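Local coordinates for putative acyl-[acyl-carrier-protein]--UDP-N-acetylglucosamine O-acyltransferase (Bacteroides fragilis, PDB 4R36) that probably transfers an acyl chain from acyl carrier protein to UDP-N-acetylglucosamine, working as a trimer of left-handed beta helices, at residues A[267-270]-A[271-275]. Sequence-based numbering, arbitrary orientation.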
ATOM      1  N   ARG A 267       1.422  32.552  -3.271  1.00 19.42           N
ATOM      2  CA  ARG A 267       1.684  33.664  -2.394  1.00 19.61           C
ATOM      3  C   ARG A 267       1.303  33.331  -0.955  1.00 20.24           C
ATOM      4  O   ARG A 267       2.025  33.680  -0.014  1.00 22.27           O
ATOM      5  CB  ARG A 267       0.882  34.889  -2.880  1.00 18.47           C
ATOM      6  CG  ARG A 267       1.229  36.119  -2.103  1.00 22.41           C
ATOM      7  CD  ARG A 267       0.648  37.353  -2.786  1.00 23.49           C
ATOM      8  NE  ARG A 267       1.500  37.811  -3.879  1.00 21.14           N
ATOM      9  CZ  ARG A 267       1.061  38.459  -4.954  1.00 19.56           C
ATOM     10  NH1 ARG A 267      -0.226  38.652  -5.146  1.00 20.20           N
ATOM     11  NH2 ARG A 267       1.933  38.875  -5.889  1.00 21.91           N
ATOM     12  N   ASN A 268       0.236  32.610  -0.743  1.00 18.93           N
ATOM     13  CA  ASN A 268      -0.168  32.297   0.643  1.00 20.90           C
ATOM     14  C   ASN A 268       0.185  30.894   1.100  1.00 19.20           C
ATOM     15  O   ASN A 268      -0.343  30.410   2.108  1.00 18.39           O
ATOM     16  CB  ASN A 268      -1.690  32.543   0.784  1.00 21.93           C
ATOM     17  CG  ASN A 268      -2.035  33.995   0.459  1.00 25.26           C
ATOM     18  OD1 ASN A 268      -2.737  34.348  -0.504  1.00 28.58           O
ATOM     19  ND2 ASN A 268      -1.334  34.817   1.116  1.00 29.40           N
ATOM     20  N   SER A 269       0.991  30.222   0.316  1.00 17.86           N
ATOM     21  CA  SER A 269       1.391  28.816   0.624  1.00 18.36           C
ATOM     22  C   SER A 269       1.971  28.708   2.025  1.00 18.87           C
ATOM     23  O   SER A 269       2.990  29.349   2.371  1.00 15.70           O
ATOM     24  CB  SER A 269       2.434  28.319  -0.381  1.00 18.08           C
ATOM     25  OG  SER A 269       3.009  27.079   0.036  1.00 17.07           O
ATOM     26  N   GLU A 270       1.396  27.844   2.826  1.00 18.93           N
ATOM     27  CA  GLU A 270       1.911  27.622   4.134  1.00 21.62           C
ATOM     28  C   GLU A 270       3.213  26.876   4.222  1.00 21.25           C
ATOM     29  O   GLU A 270       3.964  27.068   5.180  1.00 18.29           O
ATOM     30  CB  GLU A 270       0.964  26.756   4.930  1.00 27.37           C
ATOM     31  CG  GLU A 270      -0.435  27.254   4.948  1.00 32.29           C
ATOM     32  CD  GLU A 270      -0.598  28.535   5.729  1.00 43.35           C
ATOM     33  OE1 GLU A 270       0.305  28.924   6.500  1.00 42.82           O
ATOM     34  OE2 GLU A 270      -1.673  29.117   5.561  1.00 49.50           O
ATOM     35  N   ARG A 271       3.410  25.900   3.363  1.00 19.94           N
ATOM     36  CA  ARG A 271       4.658  25.160   3.404  1.00 22.36           C
ATOM     37  C   ARG A 271       5.755  25.584   2.443  1.00 19.03           C
ATOM     38  O   ARG A 271       6.861  25.021   2.482  1.00 14.82           O
ATOM     39  CB  ARG A 271       4.335  23.701   3.199  1.00 24.22           C
ATOM     40  CG  ARG A 271       3.460  23.348   4.418  1.00 31.35           C
ATOM     41  CD  ARG A 271       3.406  21.969   4.886  1.00 32.57           C
ATOM     42  NE  ARG A 271       4.649  21.232   4.926  1.00 36.30           N
ATOM     43  CZ  ARG A 271       5.050  20.429   5.896  1.00 34.17           C
ATOM     44  NH1 ARG A 271       4.385  20.349   7.027  1.00 36.66           N
ATOM     45  NH2 ARG A 271       6.198  19.776   5.752  1.00 32.64           N
ATOM     46  N   GLY A 272       5.413  26.458   1.518  1.00 17.54           N
ATOM     47  CA  GLY A 272       6.231  26.644   0.327  1.00 19.11           C
ATOM     48  C   GLY A 272       5.760  25.660  -0.713  1.00 18.49           C
ATOM     49  O   GLY A 272       5.118  24.684  -0.371  1.00 18.82           O
ATOM     50  N   ILE A 273       6.149  25.855  -1.973  1.00 16.62           N
ATOM     51  CA  ILE A 273       5.791  24.924  -3.033  1.00 16.83           C
ATOM     52  C   ILE A 273       6.888  24.012  -3.431  1.00 16.14           C
ATOM     53  O   ILE A 273       8.030  24.290  -3.156  1.00 16.97           O
ATOM     54  CB  ILE A 273       5.271  25.636  -4.292  1.00 16.26           C
ATOM     55  CG1 ILE A 273       6.278  26.668  -4.852  1.00 18.45           C
ATOM     56  CG2 ILE A 273       3.982  26.302  -3.937  1.00 19.35           C
ATOM     57  CD1 ILE A 273       5.895  27.151  -6.221  1.00 18.51           C
ATOM     58  N   ILE A 274       6.554  22.920  -4.113  1.00 16.08           N
ATOM     59  CA  ILE A 274       7.559  21.967  -4.534  1.00 17.73           C
ATOM     60  C   ILE A 274       8.462  22.664  -5.580  1.00 19.96           C
ATOM     61  O   ILE A 274       8.050  23.614  -6.247  1.00 17.61           O
ATOM     62  CB  ILE A 274       6.951  20.650  -5.104  1.00 16.77           C
ATOM     63  CG1 ILE A 274       6.143  20.924  -6.402  1.00 17.47           C
ATOM     64  CG2 ILE A 274       6.160  19.910  -4.041  1.00 17.21           C
ATOM     65  CD1 ILE A 274       5.802  19.638  -7.173  1.00 16.97           C
ATOM     66  N   ARG A 275       9.679  22.154  -5.726  1.00 23.95           N
ATOM     67  CA  ARG A 275      10.564  22.510  -6.872  1.00 26.04           C
ATOM     68  C   ARG A 275      10.147  21.903  -8.272  1.00 29.94           C
ATOM     69  O   ARG A 275       9.128  21.242  -8.411  1.00 23.39           O
ATOM     70  CB  ARG A 275      12.022  22.165  -6.548  1.00 32.63           C
ATOM     71  CG  ARG A 275      12.518  23.033  -5.385  1.00 39.10           C
ATOM     72  CD  ARG A 275      12.314  24.505  -5.755  1.00 44.93           C
ATOM     73  NE  ARG A 275      12.480  25.555  -4.738  1.00 54.31           N
ATOM     74  CZ  ARG A 275      13.642  25.910  -4.173  1.00 58.20           C
ATOM     75  NH1 ARG A 275      14.756  25.228  -4.451  1.00 57.83           N
ATOM     76  NH2 ARG A 275      13.685  26.937  -3.301  1.00 56.29           N
ATOM     77  OXT ARG A 275      10.743  22.056  -9.338  1.00 25.77           O
TER
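S269 and G272 meet in a local contact round a tight turn on the protein surface, where the chain leaves helix 257-267 and starts its C-terminal tail. The CA atoms of S269 and G272 are 5.3 Å apart, and E270 and R271 between them have the backbone angles of a type I beta turn. The S269 side chain reaches across the turn: its hydroxyl lies opposite the backbone N (chi1 169°), which carries it to the far limb. There S269 OG receives a weak hydrogen bond from G272 N, 2.9 Å long but strongly bent, with 121° at the hydrogen. The same oxygen lies 3.2 Å from G272 C, close beside the glycine backbone rather than squarely in front of its N-H. I273 continues this limb and brings the methyl CG2 to 4.2 Å from S269 OG, a loose approach. G272 has a positive phi and an extended psi, a conformation that suits glycine, since a side chain would crowd the carbonyl oxygen of R271. D193 draws the turn together from outside: its OD2 is hydrogen-bonded to both S269 OG and R271 N, while backbone bonds tie D193 to G272 and I274. R271 turns outward, and a bend at chi3 swings its guanidinium group to S191, where NH2 is hydrogen-bonded to S191 O; the side chain packs on H173, F175 and C176 and comes within about 5 Å of the side chain of Q174, a UDP-N-acetylglucosamine-binding residue. The arrangement is a type I beta turn whose first residue, S269, turns its hydroxyl weakly to the last and also to D193; it brings the C-terminal tail of this LpxA from the last helix of the helical domain back to the end of the left-handed parallel beta helix.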